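Local coordinates for pyroglutatmate porin OpdO (PDB 3SZV), which probably acts as an outer-membrane beta-barrel porin of the OprD family, giving small carboxylates a channel into Pseudomonas aeruginosa, at residues Pro203-Ser208 / Leu225-Asp230; Gln211-Asp216 / Ser247-Phe252; Leu255-Phe260 / Pro285-Ala290; Lys350-Asn355 / Thr378-Phe383. All coordinates share one frame; numbering follows the deposited sequence.

Contact 1. Residues Pro203-Ser208 / Leu225-Asp230. With C8E ((hydroxyethyloxy)tri(ethyloxy)octane), chain B.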
# COMPACT_ATOMS: atom_id res chain seq x y z
N PRO A 203 16.69 -0.20 -19.67
CA PRO A 203 15.59 -1.16 -19.48
C PRO A 203 15.64 -1.89 -18.14
O PRO A 203 14.59 -2.36 -17.68
CB PRO A 203 15.80 -2.14 -20.65
CG PRO A 203 16.43 -1.29 -21.71
CD PRO A 203 17.37 -0.38 -20.97
N ALA A 204 16.81 -1.96 -17.50
CA ALA A 204 16.93 -2.68 -16.23
C ALA A 204 16.97 -1.78 -14.99
O ALA A 204 16.76 -2.25 -13.86
CB ALA A 204 18.16 -3.58 -16.24
N LEU A 205 17.25 -0.50 -15.19
CA LEU A 205 17.54 0.39 -14.07
C LEU A 205 16.59 1.58 -14.03
O LEU A 205 16.48 2.32 -15.01
CB LEU A 205 18.98 0.89 -14.16
CG LEU A 205 19.47 1.78 -13.02
CD1 LEU A 205 19.53 1.00 -11.72
CD2 LEU A 205 20.85 2.35 -13.38
N THR A 206 15.89 1.73 -12.91
CA THR A 206 14.90 2.80 -12.74
C THR A 206 15.22 3.66 -11.52
O THR A 206 15.38 3.14 -10.42
CB THR A 206 13.49 2.20 -12.58
OG1 THR A 206 13.20 1.41 -13.73
CG2 THR A 206 12.44 3.31 -12.47
N ALA A 207 15.31 4.96 -11.74
CA ALA A 207 15.63 5.92 -10.69
C ALA A 207 14.37 6.69 -10.34
O ALA A 207 13.62 7.09 -11.24
CB ALA A 207 16.70 6.88 -11.18
N SER A 208 14.14 6.91 -9.05
CA SER A 208 12.94 7.60 -8.62
C SER A 208 13.27 8.73 -7.66
O SER A 208 14.18 8.60 -6.83
CB SER A 208 11.98 6.62 -7.94
OG SER A 208 11.51 5.65 -8.87
N LEU A 225 16.50 3.64 -6.26
CA LEU A 225 17.13 3.08 -7.45
C LEU A 225 16.78 1.62 -7.43
O LEU A 225 17.02 0.93 -6.43
CB LEU A 225 18.65 3.27 -7.37
CG LEU A 225 19.45 3.09 -8.66
CD1 LEU A 225 18.97 4.05 -9.75
CD2 LEU A 225 20.95 3.30 -8.39
N VAL A 226 16.20 1.12 -8.52
CA VAL A 226 15.79 -0.27 -8.58
C VAL A 226 16.36 -0.89 -9.85
O VAL A 226 16.12 -0.41 -10.96
CB VAL A 226 14.25 -0.42 -8.60
CG1 VAL A 226 13.86 -1.87 -8.72
CG2 VAL A 226 13.65 0.19 -7.34
N HIS A 227 17.15 -1.95 -9.66
CA HIS A 227 17.76 -2.66 -10.77
C HIS A 227 17.18 -4.05 -10.86
O HIS A 227 17.12 -4.78 -9.87
CB HIS A 227 19.28 -2.74 -10.59
CG HIS A 227 19.97 -3.44 -11.71
ND1 HIS A 227 20.42 -4.74 -11.60
CD2 HIS A 227 20.26 -3.04 -12.97
CE1 HIS A 227 20.97 -5.10 -12.75
NE2 HIS A 227 20.89 -4.09 -13.59
N THR A 228 16.76 -4.42 -12.06
CA THR A 228 16.18 -5.73 -12.26
C THR A 228 17.05 -6.52 -13.24
O THR A 228 17.20 -6.13 -14.40
CB THR A 228 14.74 -5.63 -12.76
OG1 THR A 228 13.95 -4.92 -11.80
CG2 THR A 228 14.14 -7.01 -12.98
N LEU A 229 17.63 -7.61 -12.76
CA LEU A 229 18.49 -8.44 -13.57
C LEU A 229 17.80 -9.76 -13.87
O LEU A 229 17.62 -10.59 -12.99
CB LEU A 229 19.81 -8.71 -12.84
CG LEU A 229 20.78 -9.68 -13.53
CD1 LEU A 229 21.17 -9.16 -14.91
CD2 LEU A 229 22.01 -9.89 -12.66
N ASP A 230 17.40 -9.94 -15.12
CA ASP A 230 16.77 -11.18 -15.54
C ASP A 230 17.83 -12.08 -16.16
O ASP A 230 18.45 -11.73 -17.16
CB ASP A 230 15.67 -10.89 -16.56
CG ASP A 230 14.85 -12.12 -16.89
OD1 ASP A 230 15.31 -13.24 -16.61
OD2 ASP A 230 13.74 -11.95 -17.44
C3 C8E B . 8.01 18.78 -5.59
C4 C8E B . 8.65 18.65 -6.97
C5 C8E B . 9.53 17.41 -7.05
C6 C8E B . 9.91 17.11 -8.50
C7 C8E B . 9.88 15.61 -8.76
C8 C8E B . 11.25 15.08 -9.15
O9 C8E B . 11.20 14.62 -10.49
C10 C8E B . 12.45 14.13 -10.92
C11 C8E B . 12.25 12.65 -11.24
O12 C8E B . 13.21 12.18 -12.16
C13 C8E B . 13.46 10.80 -11.98
C14 C8E B . 14.96 10.55 -11.86
O15 C8E B . 15.29 10.58 -10.49
C16 C8E B . 16.57 11.08 -10.23
C17 C8E B . 17.00 10.49 -8.89
O18 C8E B . 17.83 9.36 -9.07
C19 C8E B . 18.47 9.03 -7.87
C20 C8E B . 18.76 7.54 -7.80
O21 C8E B . 19.82 7.33 -6.89
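Ala204 O receives the shortest polar bond across the contact, from Thr228 N at 2.8 Å with an N-H...O angle of 161°. The CA of His227 approaches the same oxygen at 3.3 Å as a CA-H...O contact. Further along, Thr206 and Val226 form a hydrogen-bonded antiparallel pair whose two backbone bonds, N to O in each direction, both measure 2.9 Å. The axes of strands 205-208 and 225-230 run at 167° to each other, nearly antiparallel; the bridges Leu205-His227, Thr206-Val226 and Ala207-Leu225 define the register.

Leu205, Ala207, Leu225 and His227 share one face. Leu205 has CG anti to its backbone N (chi1 -177°), beside the carbonyl carbon, and from there CD1 meets CD1 of Leu225 at 3.7 Å; the two leucine side chains cross obliquely. The same Leu205 methyl lies at the edge of the His227 imidazole, near its plane. Ala207 CB touches Leu225 CD1 at 3.9 Å and the detergent oxygen O18 of C8E chain B at 3.4 Å, evidence that this face is the membrane side of the wall. Thr206 and Val226 lie on the other face.

The pair belongs to the hairpin of strands 205-214 and 218-230. Backbone hydrogen bonds link Ala207 to Tyr199 of strand 186-200, and Leu225 and His227 to Leu241 and Ser239 of strand 236-248.

Contact 2. Residues Gln211-Asp216 / Ser247-Phe252. With C8E ((hydroxyethyloxy)tri(ethyloxy)octane), chain I; C8E ((hydroxyethyloxy)tri(ethyloxy)octane), chain B.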
# COMPACT_ATOMS: atom_id res chain seq x y z
N GLN A 211 8.97 14.11 -3.87
CA GLN A 211 9.06 15.14 -2.85
C GLN A 211 7.66 15.50 -2.39
O GLN A 211 6.76 15.70 -3.21
CB GLN A 211 9.76 16.36 -3.45
CG GLN A 211 9.94 17.53 -2.51
CD GLN A 211 10.82 18.61 -3.13
OE1 GLN A 211 11.85 18.31 -3.74
NE2 GLN A 211 10.40 19.86 -3.00
N GLY A 212 7.46 15.60 -1.08
CA GLY A 212 6.12 15.76 -0.55
C GLY A 212 6.08 16.51 0.76
O GLY A 212 7.11 16.76 1.39
N ARG A 213 4.87 16.87 1.16
CA ARG A 213 4.66 17.64 2.37
C ARG A 213 3.32 17.27 2.96
O ARG A 213 2.29 17.33 2.27
CB ARG A 213 4.68 19.14 2.04
CG ARG A 213 4.31 20.05 3.21
CD ARG A 213 4.19 21.51 2.78
NE ARG A 213 3.00 21.73 1.97
CZ ARG A 213 2.62 22.92 1.51
NH1 ARG A 213 3.33 24.01 1.79
NH2 ARG A 213 1.52 23.02 0.77
N LEU A 214 3.32 16.89 4.23
CA LEU A 214 2.09 16.81 5.00
C LEU A 214 2.03 18.15 5.74
O LEU A 214 2.73 18.36 6.75
CB LEU A 214 2.13 15.62 5.96
CG LEU A 214 0.84 15.32 6.73
CD1 LEU A 214 -0.32 15.07 5.77
CD2 LEU A 214 1.04 14.13 7.63
N LYS A 215 1.24 19.08 5.20
CA LYS A 215 1.26 20.48 5.62
C LYS A 215 1.08 20.63 7.12
O LYS A 215 0.20 20.02 7.72
CB LYS A 215 0.19 21.27 4.86
CG LYS A 215 0.31 22.78 5.05
CD LYS A 215 -0.76 23.54 4.26
CE LYS A 215 -0.66 25.04 4.50
NZ LYS A 215 -1.79 25.79 3.89
N ASP A 216 1.96 21.44 7.71
CA ASP A 216 1.97 21.72 9.15
C ASP A 216 2.48 20.57 10.01
O ASP A 216 2.41 20.65 11.24
CB ASP A 216 0.59 22.19 9.63
CG ASP A 216 0.11 23.42 8.89
OD1 ASP A 216 0.85 24.43 8.87
OD2 ASP A 216 -0.99 23.36 8.31
N SER A 247 11.87 16.39 7.54
CA SER A 247 12.05 17.46 8.50
C SER A 247 10.67 18.05 8.79
O SER A 247 9.67 17.63 8.19
CB SER A 247 12.99 18.52 7.93
OG SER A 247 12.39 19.16 6.82
N GLU A 248 10.60 19.00 9.72
CA GLU A 248 9.31 19.57 10.09
C GLU A 248 8.78 20.52 9.00
O GLU A 248 9.55 21.03 8.18
CB GLU A 248 9.39 20.28 11.44
CG GLU A 248 10.14 21.60 11.41
CD GLU A 248 11.66 21.46 11.48
OE1 GLU A 248 12.19 20.33 11.54
OE2 GLU A 248 12.33 22.51 11.46
N ASP A 249 7.47 20.72 9.00
CA ASP A 249 6.85 21.71 8.14
C ASP A 249 6.06 22.72 8.95
O ASP A 249 5.47 22.39 9.98
CB ASP A 249 5.90 21.07 7.12
CG ASP A 249 5.36 22.08 6.13
OD1 ASP A 249 6.17 22.61 5.34
OD2 ASP A 249 4.13 22.39 6.14
N GLY A 250 6.04 23.96 8.47
CA GLY A 250 5.27 25.00 9.12
C GLY A 250 5.70 25.20 10.57
O GLY A 250 6.89 25.30 10.85
N GLY A 251 4.74 25.23 11.47
CA GLY A 251 5.03 25.52 12.86
C GLY A 251 5.24 24.28 13.71
O GLY A 251 5.34 24.37 14.93
N PHE A 252 5.29 23.11 13.07
CA PHE A 252 5.46 21.87 13.81
C PHE A 252 6.80 21.86 14.53
O PHE A 252 7.77 22.47 14.07
CB PHE A 252 5.34 20.66 12.89
CG PHE A 252 5.01 19.38 13.61
CD1 PHE A 252 3.74 19.18 14.13
CD2 PHE A 252 5.96 18.40 13.80
CE1 PHE A 252 3.43 18.01 14.82
CE2 PHE A 252 5.66 17.23 14.48
CZ PHE A 252 4.39 17.04 14.99
C4 C8E I . 11.78 17.27 2.03
C5 C8E I . 11.12 18.34 1.17
C6 C8E I . 9.72 17.89 0.78
C7 C8E I . 8.73 19.04 0.75
C8 C8E I . 8.90 19.95 -0.46
O9 C8E I . 7.62 20.41 -0.87
C10 C8E I . 6.78 19.37 -1.35
C11 C8E I . 6.36 19.81 -2.75
O12 C8E I . 5.59 18.86 -3.44
C13 C8E I . 4.87 19.50 -4.46
C14 C8E I . 3.53 18.83 -4.72
O15 C8E I . 3.00 19.33 -5.93
C16 C8E I . 1.59 19.36 -5.97
C17 C8E I . 1.10 18.24 -6.89
O18 C8E I . -0.30 18.32 -7.10
C19 C8E I . -0.65 18.23 -8.46
C20 C8E I . -1.69 17.13 -8.65
O21 C8E I . -2.93 17.70 -9.03
C3 C8E B . 8.01 18.78 -5.59
C4 C8E B . 8.65 18.65 -6.97
C5 C8E B . 9.53 17.41 -7.05
C6 C8E B . 9.91 17.11 -8.50
C7 C8E B . 9.88 15.61 -8.76
C8 C8E B . 11.25 15.08 -9.15
O9 C8E B . 11.20 14.62 -10.49
C10 C8E B . 12.45 14.13 -10.92
C11 C8E B . 12.25 12.65 -11.24
O12 C8E B . 13.21 12.18 -12.16
C13 C8E B . 13.46 10.80 -11.98
C14 C8E B . 14.96 10.55 -11.86
O15 C8E B . 15.29 10.58 -10.49
C16 C8E B . 16.57 11.08 -10.23
C17 C8E B . 17.00 10.49 -8.89
O18 C8E B . 17.83 9.36 -9.07
C19 C8E B . 18.47 9.03 -7.87
C20 C8E B . 18.76 7.54 -7.80
O21 C8E B . 19.82 7.33 -6.89
O HOH W 1 5.78 24.27 3.22
O HOH W 2 2.10 25.07 11.15
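Asp249, just after the end of strand 236-248, reaches Asp216 and Arg213 through its carboxylate. With CG anti to the backbone N (chi1 -174°), OD2 presents its anti lone pair to Asp216 N, a nearly straight bond of 2.8 Å (169°). The aliphatic part of Arg213 lies against the same group, its CD 3.4 Å from Asp249 OD1. No Arg213 N-H points at OD2, which lies well out of the guanidinium plane. A water bridges instead, 2.8 Å from Arg213 NH1 and 2.7 Å from Asp249 OD1, and OD1 also has a salt bridge to Arg219.

Gly250, with positive phi, follows in the type II' turn from Asp249 to Phe252, which Phe252 N closes on Asp249 O at 3.2 Å. Gly251 N donates to a second water that in turn donates to Asp216 OD1. Phe252 finally sets CB 3.4 Å from Asp216 O, while its ring extends away to Ile185.

Strands 205-214 and 236-248 are not neighbours. Strand 218-230 runs between them, bonding through Gln220 to Gly212 and through Arg219 to Ser247, so the contact is made beyond the start of this middle strand, where the 249-252 turn meets the connection holding Lys215 and Asp216.

Contact 3. Residues Leu255-Phe260 / Pro285-Ala290. With C8E ((hydroxyethyloxy)tri(ethyloxy)octane), chain H.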
# COMPACT_ATOMS: atom_id res chain seq x y z
N LEU A 255 11.73 18.26 13.60
CA LEU A 255 11.70 16.85 13.25
C LEU A 255 12.91 16.55 12.39
O LEU A 255 13.26 17.36 11.52
CB LEU A 255 10.45 16.53 12.44
CG LEU A 255 9.09 16.33 13.08
CD1 LEU A 255 8.09 15.93 12.00
CD2 LEU A 255 9.15 15.26 14.15
N ASP A 256 13.56 15.42 12.63
CA ASP A 256 14.66 14.97 11.78
C ASP A 256 14.61 13.45 11.67
O ASP A 256 14.81 12.75 12.66
CB ASP A 256 16.01 15.42 12.34
CG ASP A 256 17.19 14.69 11.73
OD1 ASP A 256 17.13 14.36 10.52
OD2 ASP A 256 18.17 14.43 12.45
N ASN A 257 14.38 12.95 10.47
CA ASN A 257 14.42 11.51 10.25
C ASN A 257 15.10 11.18 8.94
O ASN A 257 14.94 11.91 7.96
CB ASN A 257 13.01 10.92 10.19
CG ASN A 257 13.03 9.45 9.80
OD1 ASN A 257 12.79 9.11 8.64
ND2 ASN A 257 13.39 8.59 10.75
N ARG A 258 15.88 10.11 8.94
CA ARG A 258 16.39 9.50 7.71
C ARG A 258 16.07 8.02 7.74
O ARG A 258 16.08 7.39 8.81
CB ARG A 258 17.89 9.72 7.59
CG ARG A 258 18.30 11.18 7.51
CD ARG A 258 19.75 11.32 7.95
NE ARG A 258 20.52 12.25 7.14
CZ ARG A 258 20.66 13.54 7.41
NH1 ARG A 258 21.38 14.32 6.61
NH2 ARG A 258 20.07 14.07 8.48
N ALA A 259 15.81 7.44 6.57
CA ALA A 259 15.56 6.01 6.48
C ALA A 259 16.20 5.47 5.22
O ALA A 259 15.86 5.89 4.11
CB ALA A 259 14.06 5.72 6.48
N PHE A 260 17.14 4.56 5.40
CA PHE A 260 17.77 3.82 4.30
C PHE A 260 17.23 2.41 4.27
O PHE A 260 17.08 1.77 5.31
CB PHE A 260 19.29 3.77 4.50
CG PHE A 260 19.99 2.82 3.56
CD1 PHE A 260 19.95 3.04 2.19
CD2 PHE A 260 20.67 1.71 4.04
CE1 PHE A 260 20.59 2.17 1.31
CE2 PHE A 260 21.30 0.84 3.17
CZ PHE A 260 21.26 1.06 1.80
N PRO A 285 11.30 8.93 14.46
CA PRO A 285 11.00 7.71 13.71
C PRO A 285 10.55 8.08 12.30
O PRO A 285 10.42 9.26 11.97
CB PRO A 285 9.85 7.10 14.51
CG PRO A 285 9.09 8.30 14.99
CD PRO A 285 10.18 9.32 15.34
N TYR A 286 10.32 7.07 11.47
CA TYR A 286 9.97 7.33 10.07
C TYR A 286 8.56 7.89 9.94
O TYR A 286 7.60 7.25 10.34
CB TYR A 286 10.04 6.03 9.30
CG TYR A 286 9.84 6.18 7.81
CD1 TYR A 286 10.82 6.76 7.02
CD2 TYR A 286 8.68 5.72 7.19
CE1 TYR A 286 10.68 6.88 5.65
CE2 TYR A 286 8.52 5.84 5.81
CZ TYR A 286 9.53 6.41 5.05
OH TYR A 286 9.43 6.54 3.68
N PRO A 287 8.44 9.10 9.38
CA PRO A 287 7.09 9.68 9.31
C PRO A 287 6.34 9.20 8.08
O PRO A 287 6.93 8.98 7.02
CB PRO A 287 7.36 11.18 9.22
CG PRO A 287 8.69 11.27 8.53
CD PRO A 287 9.49 10.07 9.03
N TYR A 288 5.03 9.05 8.25
CA TYR A 288 4.11 8.75 7.16
C TYR A 288 2.71 9.05 7.64
O TYR A 288 2.48 9.20 8.84
CB TYR A 288 4.22 7.30 6.68
CG TYR A 288 4.11 6.16 7.67
CD1 TYR A 288 2.97 5.36 7.72
CD2 TYR A 288 5.18 5.82 8.50
CE1 TYR A 288 2.89 4.27 8.58
CE2 TYR A 288 5.11 4.73 9.35
CZ TYR A 288 3.96 3.96 9.39
OH TYR A 288 3.86 2.87 10.19
N ILE A 289 1.76 9.11 6.71
CA ILE A 289 0.39 9.40 7.07
C ILE A 289 -0.19 8.26 7.92
O ILE A 289 -0.13 7.08 7.54
CB ILE A 289 -0.44 9.61 5.79
CG1 ILE A 289 -0.06 10.95 5.17
CG2 ILE A 289 -1.92 9.59 6.11
CD1 ILE A 289 -0.50 11.09 3.73
N ALA A 290 -0.70 8.60 9.10
CA ALA A 290 -1.27 7.58 9.98
C ALA A 290 -2.40 6.83 9.28
O ALA A 290 -3.24 7.47 8.63
CB ALA A 290 -1.79 8.22 11.28
O12 C8E H . 23.53 5.17 3.71
C13 C8E H . 22.94 6.03 2.77
C14 C8E H . 22.89 5.37 1.39
O15 C8E H . 21.86 5.98 0.64
C16 C8E H . 21.29 5.16 -0.36
C17 C8E H . 21.38 5.86 -1.71
O18 C8E H . 20.65 5.15 -2.68
C19 C8E H . 19.27 5.41 -2.64
C20 C8E H . 18.83 6.10 -3.94
O21 C8E H . 19.97 6.56 -4.63
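Tyr286 meets Ala259 through CD1, 3.4 Å from Ala259 CB, the methyl coming obliquely to the ring. The Asn257 amide comes to the same corner of the ring: its OD1 is 3.5 Å from Tyr286 CD1, and the amide and ring planes stand 69° apart. That oxygen also touches the next residue, at 3.5 Å from Pro287 CD, so it packs on carbon from both.

Asn257 extends towards the loop because CG is anti to its backbone N (chi1 173°). ND2 then lies 3.3 Å from Pro285 C. Its distance to Pro285 O is similar, but the angle there is too poor for a hydrogen bond; the amide donates instead to Asp284 O, one residue earlier. The two segments therefore meet by van der Waals packing alone.

Arg258 and Phe260 leave the strand on its other face. There Arg258 NH2 forms a salt bridge with Asp256 OD1, and Phe260 CE1 meets C16 of the detergent C8E chain H at 3.5 Å, consistent with this being the membrane side. The loop around Tyr286 and Pro287, on the opposite face, would then lie inside the barrel; it rests also on Ala244, Ala246, Tyr218 and Gln220 of the neighbouring strands. A long loop folded inward against the barrel wall is a hallmark of porins, where such loops narrow the channel; 285-290 probably belongs to one.

Contact 4. Residues Lys350-Asn355 / Thr378-Phe383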
# COMPACT_ATOMS: atom_id res chain seq x y z
N LYS A 350 15.20 -3.73 21.22
CA LYS A 350 15.26 -4.81 20.24
C LYS A 350 13.89 -5.44 20.06
O LYS A 350 13.10 -5.51 20.99
CB LYS A 350 16.27 -5.88 20.66
CG LYS A 350 15.90 -6.62 21.91
CD LYS A 350 17.01 -7.58 22.33
CE LYS A 350 16.64 -8.35 23.59
NZ LYS A 350 17.70 -9.33 23.95
N GLU A 351 13.63 -5.90 18.84
CA GLU A 351 12.37 -6.56 18.54
C GLU A 351 12.57 -7.51 17.38
O GLU A 351 13.46 -7.33 16.55
CB GLU A 351 11.29 -5.53 18.17
CG GLU A 351 11.66 -4.64 16.99
CD GLU A 351 10.48 -3.86 16.45
OE1 GLU A 351 9.33 -4.19 16.81
OE2 GLU A 351 10.70 -2.91 15.66
N TRP A 352 11.73 -8.53 17.31
CA TRP A 352 11.69 -9.33 16.10
C TRP A 352 10.26 -9.69 15.76
O TRP A 352 9.37 -9.67 16.62
CB TRP A 352 12.57 -10.59 16.22
CG TRP A 352 12.19 -11.57 17.29
CD1 TRP A 352 12.74 -11.67 18.55
CD2 TRP A 352 11.22 -12.62 17.21
NE1 TRP A 352 12.16 -12.70 19.24
CE2 TRP A 352 11.23 -13.30 18.45
CE3 TRP A 352 10.34 -13.06 16.21
CZ2 TRP A 352 10.39 -14.39 18.72
CZ3 TRP A 352 9.51 -14.14 16.48
CH2 TRP A 352 9.54 -14.79 17.72
N GLU A 353 10.04 -9.98 14.48
CA GLU A 353 8.72 -10.37 14.01
C GLU A 353 8.86 -11.47 12.97
O GLU A 353 9.70 -11.38 12.07
CB GLU A 353 7.97 -9.17 13.42
CG GLU A 353 6.61 -9.53 12.84
CD GLU A 353 5.81 -8.33 12.34
OE1 GLU A 353 6.12 -7.18 12.73
OE2 GLU A 353 4.86 -8.54 11.54
N ARG A 354 8.04 -12.50 13.11
CA ARG A 354 7.94 -13.55 12.11
C ARG A 354 6.55 -13.52 11.50
O ARG A 354 5.57 -13.34 12.21
CB ARG A 354 8.19 -14.93 12.73
CG ARG A 354 8.06 -16.04 11.72
CD ARG A 354 7.66 -17.37 12.35
NE ARG A 354 6.56 -17.28 13.32
CZ ARG A 354 5.29 -17.00 13.03
NH1 ARG A 354 4.90 -16.75 11.78
NH2 ARG A 354 4.39 -16.97 14.01
N ASN A 355 6.46 -13.70 10.18
CA ASN A 355 5.18 -13.82 9.50
C ASN A 355 5.16 -15.07 8.66
O ASN A 355 6.18 -15.43 8.06
CB ASN A 355 4.95 -12.69 8.49
CG ASN A 355 4.91 -11.29 9.09
OD1 ASN A 355 4.95 -10.32 8.33
ND2 ASN A 355 4.80 -11.16 10.41
N THR A 378 4.04 -13.23 14.74
CA THR A 378 4.48 -13.21 16.12
C THR A 378 5.44 -12.05 16.26
O THR A 378 6.37 -11.93 15.46
CB THR A 378 5.24 -14.51 16.46
OG1 THR A 378 4.36 -15.62 16.30
CG2 THR A 378 5.77 -14.49 17.90
N VAL A 379 5.25 -11.21 17.28
CA VAL A 379 6.16 -10.11 17.54
C VAL A 379 6.65 -10.21 18.98
O VAL A 379 5.84 -10.42 19.88
CB VAL A 379 5.45 -8.73 17.40
CG1 VAL A 379 6.37 -7.60 17.85
CG2 VAL A 379 4.96 -8.51 15.96
N ARG A 380 7.96 -10.09 19.18
CA ARG A 380 8.54 -10.02 20.53
C ARG A 380 9.43 -8.79 20.60
O ARG A 380 10.24 -8.54 19.71
CB ARG A 380 9.36 -11.26 20.86
CG ARG A 380 8.56 -12.56 20.84
CD ARG A 380 7.45 -12.55 21.87
NE ARG A 380 6.71 -13.82 21.86
CZ ARG A 380 5.47 -13.98 21.39
NH1 ARG A 380 4.79 -12.96 20.87
NH2 ARG A 380 4.90 -15.17 21.44
N SER A 381 9.31 -8.03 21.67
CA SER A 381 10.01 -6.76 21.78
C SER A 381 10.32 -6.43 23.24
O SER A 381 9.60 -6.86 24.13
CB SER A 381 9.12 -5.65 21.20
OG SER A 381 9.71 -4.37 21.32
N ASN A 382 11.37 -5.66 23.47
CA ASN A 382 11.64 -5.18 24.82
C ASN A 382 11.21 -3.73 25.01
O ASN A 382 11.52 -3.12 26.03
CB ASN A 382 13.10 -5.41 25.25
CG ASN A 382 14.08 -4.50 24.51
OD1 ASN A 382 13.70 -3.68 23.68
ND2 ASN A 382 15.37 -4.64 24.84
N PHE A 383 10.49 -3.18 24.03
CA PHE A 383 9.97 -1.82 24.15
C PHE A 383 8.51 -1.67 23.76
O PHE A 383 7.99 -0.56 23.68
CB PHE A 383 10.85 -0.81 23.39
CG PHE A 383 10.94 -1.07 21.91
CD1 PHE A 383 11.93 -1.90 21.41
CD2 PHE A 383 10.04 -0.48 21.03
CE1 PHE A 383 12.02 -2.13 20.04
CE2 PHE A 383 10.13 -0.71 19.66
CZ PHE A 383 11.12 -1.54 19.16
O HOH W 3 7.99 -3.32 19.22
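Glu351-Ser381 through Arg354-Thr378 pair in antiparallel register, the strand axes 4.7 Å apart and running at 173°, as parts of a beta hairpin in the barrel wall. Backbone bonds join Trp352 with Arg380 and Arg354 with Thr378 in both directions.

On the face of those four residues, the Trp352 and Arg380 side chains run alongside each other; Trp352 CG, between its backbone N and carbonyl carbon, helps lay the indole there. Arg380 CB stands over the indole in a CH-pi contact, 3.9 Å from the centroid of its five-membered ring and 28° off the normal. Asp388 and Val379 O hold the guanidinium. Thr378 CG2 meets Trp352 CH2 at 3.8 Å; Thr378 OG1 hydrogen-bonds to Asp388 and only weakly to Arg354 NH2.

On the other face, Glu353 CG packs on Val379 CG2 at 3.7 Å, while the Glu353 carboxylate accepts from Asn355 ND2 and backbone N of Ile302 and Gly303. From beyond the strand end, Phe383 brings CZ to 3.6 Å from Glu351 CD.

Past the regular pairing, Asn382 N donates to Lys350 O and Asn382 OD1 accepts from Lys350 N at 2.9 Å, the donor 43° out of the amide carbonyl plane, not on a lone pair.

Contacts 1 and 2 use successive parts of strand 205-214, their centres 30 Å apart, and one detergent molecule, C8E chain B, touches both. Contacts 2 and 3 are the close pair, with centres 12 Å apart: Glu248 OE1 probably bonds to Leu255 N at 3.0 Å, and Leu214 CD1 packs on Ile289 CG1 at 4.2 Å. Contact 4 touches none of the others; its centre is 20 Å from that of contact 3, nearest atoms about 9 Å. The loop between strands 271-281 and 311-320 nevertheless serves both, supplying residues 285-290 to contact 3 and Ile302 and Gly303 to Glu353 of contact 4. Detergent meets contacts 1, 2 and 3.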